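Local structure of N-(5'-phosphoribosyl)anthranilate isomerase (Thermococcus kodakarensis, 5LHF) at residues A[116-121]-A[150-155]. The protein catalyses the isomerisation of N-(5-phosphoribosyl)anthranilate to 1-(2-carboxyphenylamino)-1-deoxy-D-ribulose 5-phosphate, the third of five steps from chorismate to tryptophan. Sequence-based numbering, arbitrary orientation.
Sequences EDAERL and SAIIAK
A118 meets I152 and I153 where the two segments come closest, and apolar side-chain packing carries the contact between 116-121 and 150-155, with one methyl also lying against a backbone carbonyl O. The single methyl of A118 faces I152 and is touched by three of its carbons: CB of A118 lies 3.9 Å from CG2 of I152, and CB and CD1 of that isoleucine come equally near. With CG1 anti to its carbonyl carbon (chi1 -64°) and CG2 anti to its backbone N, I152 brings both branches against this one methyl. Consistent with the small size of alanine, CA of A118 stands 6.5 Å from CA of I152, while the segment axes approach to 9.1 Å.

I153 supplies the longer reach. Its CD1 arrives 3.6 Å from the carbonyl O of A118, a van der Waals contact with helix backbone, and 4.0 Å from CB of L121. The second torsion (chi2 -65°) folds CD1 out of the extended form that I152 adopts. The side chains of L121 and I153 lie roughly perpendicular to each other, and CD2 of L121 rests 4.1 Å from CG1 of I153, so the leucine meets the isoleucine with both the base and one branch of its side chain.

Next to this apolar seam, OD2 of D117 accepts a hydrogen bond from the backbone N of S111, which ties helix 114-126 to the loop preceding it. The segment axes run in the same general sense, 44° apart, as expected for successive outer helices of a TIM barrel. V149 of helix 143-156 extends the interface beside D117 and A118, and I153 also touches L122 and I125 further along helix 114-126. Strand 132-136 joins the two helices in the chain and belongs to the eight-stranded parallel barrel; L121, S150 and I153 all pack on its L135.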
loop_
_atom_site.group_PDB
_atom_site.type_symbol
_atom_site.label_atom_id
_atom_site.label_comp_id
_atom_site.label_asym_id
_atom_site.label_seq_id
_atom_site.Cartn_x
_atom_site.Cartn_y
_atom_site.Cartn_z
ATOM N N GLU A 116 -18.271 1.812 14.911
ATOM C CA GLU A 116 -19.263 1.898 13.846
ATOM C C GLU A 116 -18.606 2.116 12.492
ATOM O O GLU A 116 -19.023 1.520 11.494
ATOM C CB GLU A 116 -20.266 3.006 14.150
ATOM C CG GLU A 116 -20.905 2.857 15.517
ATOM C CD GLU A 116 -22.119 3.734 15.692
ATOM O OE1 GLU A 116 -22.945 3.430 16.583
ATOM O OE2 GLU A 116 -22.248 4.723 14.939
ATOM N N ASP A 117 -17.579 2.967 12.445
ATOM C CA ASP A 117 -16.772 3.068 11.235
ATOM C C ASP A 117 -16.125 1.728 10.902
ATOM O O ASP A 117 -16.041 1.345 9.727
ATOM C CB ASP A 117 -15.722 4.168 11.399
ATOM C CG ASP A 117 -16.288 5.556 11.127
ATOM O OD1 ASP A 117 -17.121 5.688 10.204
ATOM O OD2 ASP A 117 -15.900 6.511 11.831
ATOM N N ALA A 118 -15.694 0.987 11.928
ATOM C CA ALA A 118 -15.122 -0.338 11.699
ATOM C C ALA A 118 -16.141 -1.294 11.083
ATOM O O ALA A 118 -15.804 -2.059 10.172
ATOM C CB ALA A 118 -14.564 -0.910 13.005
ATOM N N GLU A 119 -17.392 -1.277 11.570
ATOM C CA GLU A 119 -18.416 -2.159 11.008
ATOM C C GLU A 119 -18.660 -1.862 9.536
ATOM O O GLU A 119 -18.791 -2.778 8.716
ATOM C CB GLU A 119 -19.732 -2.020 11.780
ATOM C CG GLU A 119 -19.830 -2.878 13.024
ATOM C CD GLU A 119 -21.202 -2.799 13.676
ATOM O OE1 GLU A 119 -21.332 -3.234 14.840
ATOM O OE2 GLU A 119 -22.147 -2.302 13.024
ATOM N N ARG A 120 -18.762 -0.581 9.190
ATOM C CA ARG A 120 -18.935 -0.202 7.797
ATOM C C ARG A 120 -17.744 -0.650 6.954
ATOM O O ARG A 120 -17.910 -1.096 5.813
ATOM C CB ARG A 120 -19.126 1.311 7.714
ATOM C CG ARG A 120 -19.277 1.891 6.317
ATOM C CD ARG A 120 -19.567 3.383 6.407
ATOM N NE ARG A 120 -20.143 3.734 7.705
ATOM C CZ ARG A 120 -19.503 4.423 8.646
ATOM N NH1 ARG A 120 -18.264 4.842 8.426
ATOM N NH2 ARG A 120 -20.099 4.690 9.803
ATOM N N LEU A 121 -16.531 -0.558 7.503
ATOM C CA LEU A 121 -15.362 -0.891 6.696
ATOM C C LEU A 121 -15.293 -2.387 6.429
ATOM O O LEU A 121 -14.933 -2.806 5.326
ATOM C CB LEU A 121 -14.086 -0.402 7.383
ATOM C CG LEU A 121 -12.791 -0.534 6.571
ATOM C CD1 LEU A 121 -13.007 -0.102 5.118
ATOM C CD2 LEU A 121 -11.670 0.274 7.231
ATOM N N SER A 150 -8.756 0.794 12.557
ATOM C CA SER A 150 -7.879 -0.181 11.924
ATOM C C SER A 150 -7.562 -1.327 12.870
ATOM O O SER A 150 -7.442 -2.485 12.439
ATOM C CB SER A 150 -6.595 0.505 11.452
ATOM O OG SER A 150 -6.902 1.551 10.542
ATOM N N ALA A 151 -7.421 -1.027 14.166
ATOM C CA ALA A 151 -7.124 -2.080 15.128
ATOM C C ALA A 151 -8.230 -3.127 15.164
ATOM O O ALA A 151 -7.950 -4.322 15.318
ATOM C CB ALA A 151 -6.900 -1.478 16.517
ATOM N N ILE A 152 -9.484 -2.710 14.991
ATOM C CA ILE A 152 -10.575 -3.679 14.940
ATOM C C ILE A 152 -10.498 -4.511 13.662
ATOM O O ILE A 152 -10.680 -5.734 13.690
ATOM C CB ILE A 152 -11.931 -2.962 15.079
ATOM C CG1 ILE A 152 -12.043 -2.308 16.462
ATOM C CG2 ILE A 152 -13.071 -3.943 14.858
ATOM C CD1 ILE A 152 -13.256 -1.381 16.628
ATOM N N ILE A 153 -10.213 -3.864 12.526
ATOM C CA ILE A 153 -10.104 -4.580 11.259
ATOM C C ILE A 153 -8.968 -5.593 11.306
ATOM O O ILE A 153 -9.071 -6.689 10.737
ATOM C CB ILE A 153 -9.906 -3.590 10.097
ATOM C CG1 ILE A 153 -10.934 -2.451 10.144
ATOM C CG2 ILE A 153 -9.945 -4.331 8.767
ATOM C CD1 ILE A 153 -12.349 -2.888 9.949
ATOM N N ALA A 154 -7.857 -5.241 11.969
ATOM C CA ALA A 154 -6.663 -6.077 11.951
ATOM C C ALA A 154 -6.865 -7.398 12.676
ATOM O O ALA A 154 -6.064 -8.317 12.485
ATOM C CB ALA A 154 -5.472 -5.329 12.573
ATOM N N LYS A 155 -7.906 -7.510 13.508
ATOM C CA LYS A 155 -8.189 -8.781 14.165
ATOM C C LYS A 155 -8.814 -9.788 13.204
ATOM O O LYS A 155 -8.667 -11.001 13.409
ATOM C CB LYS A 155 -9.102 -8.559 15.375
ATOM C CG LYS A 155 -8.446 -7.727 16.467
ATOM C CD LYS A 155 -9.415 -7.413 17.587
ATOM C CE LYS A 155 -8.888 -6.298 18.468
ATOM N NZ LYS A 155 -9.754 -6.085 19.657
#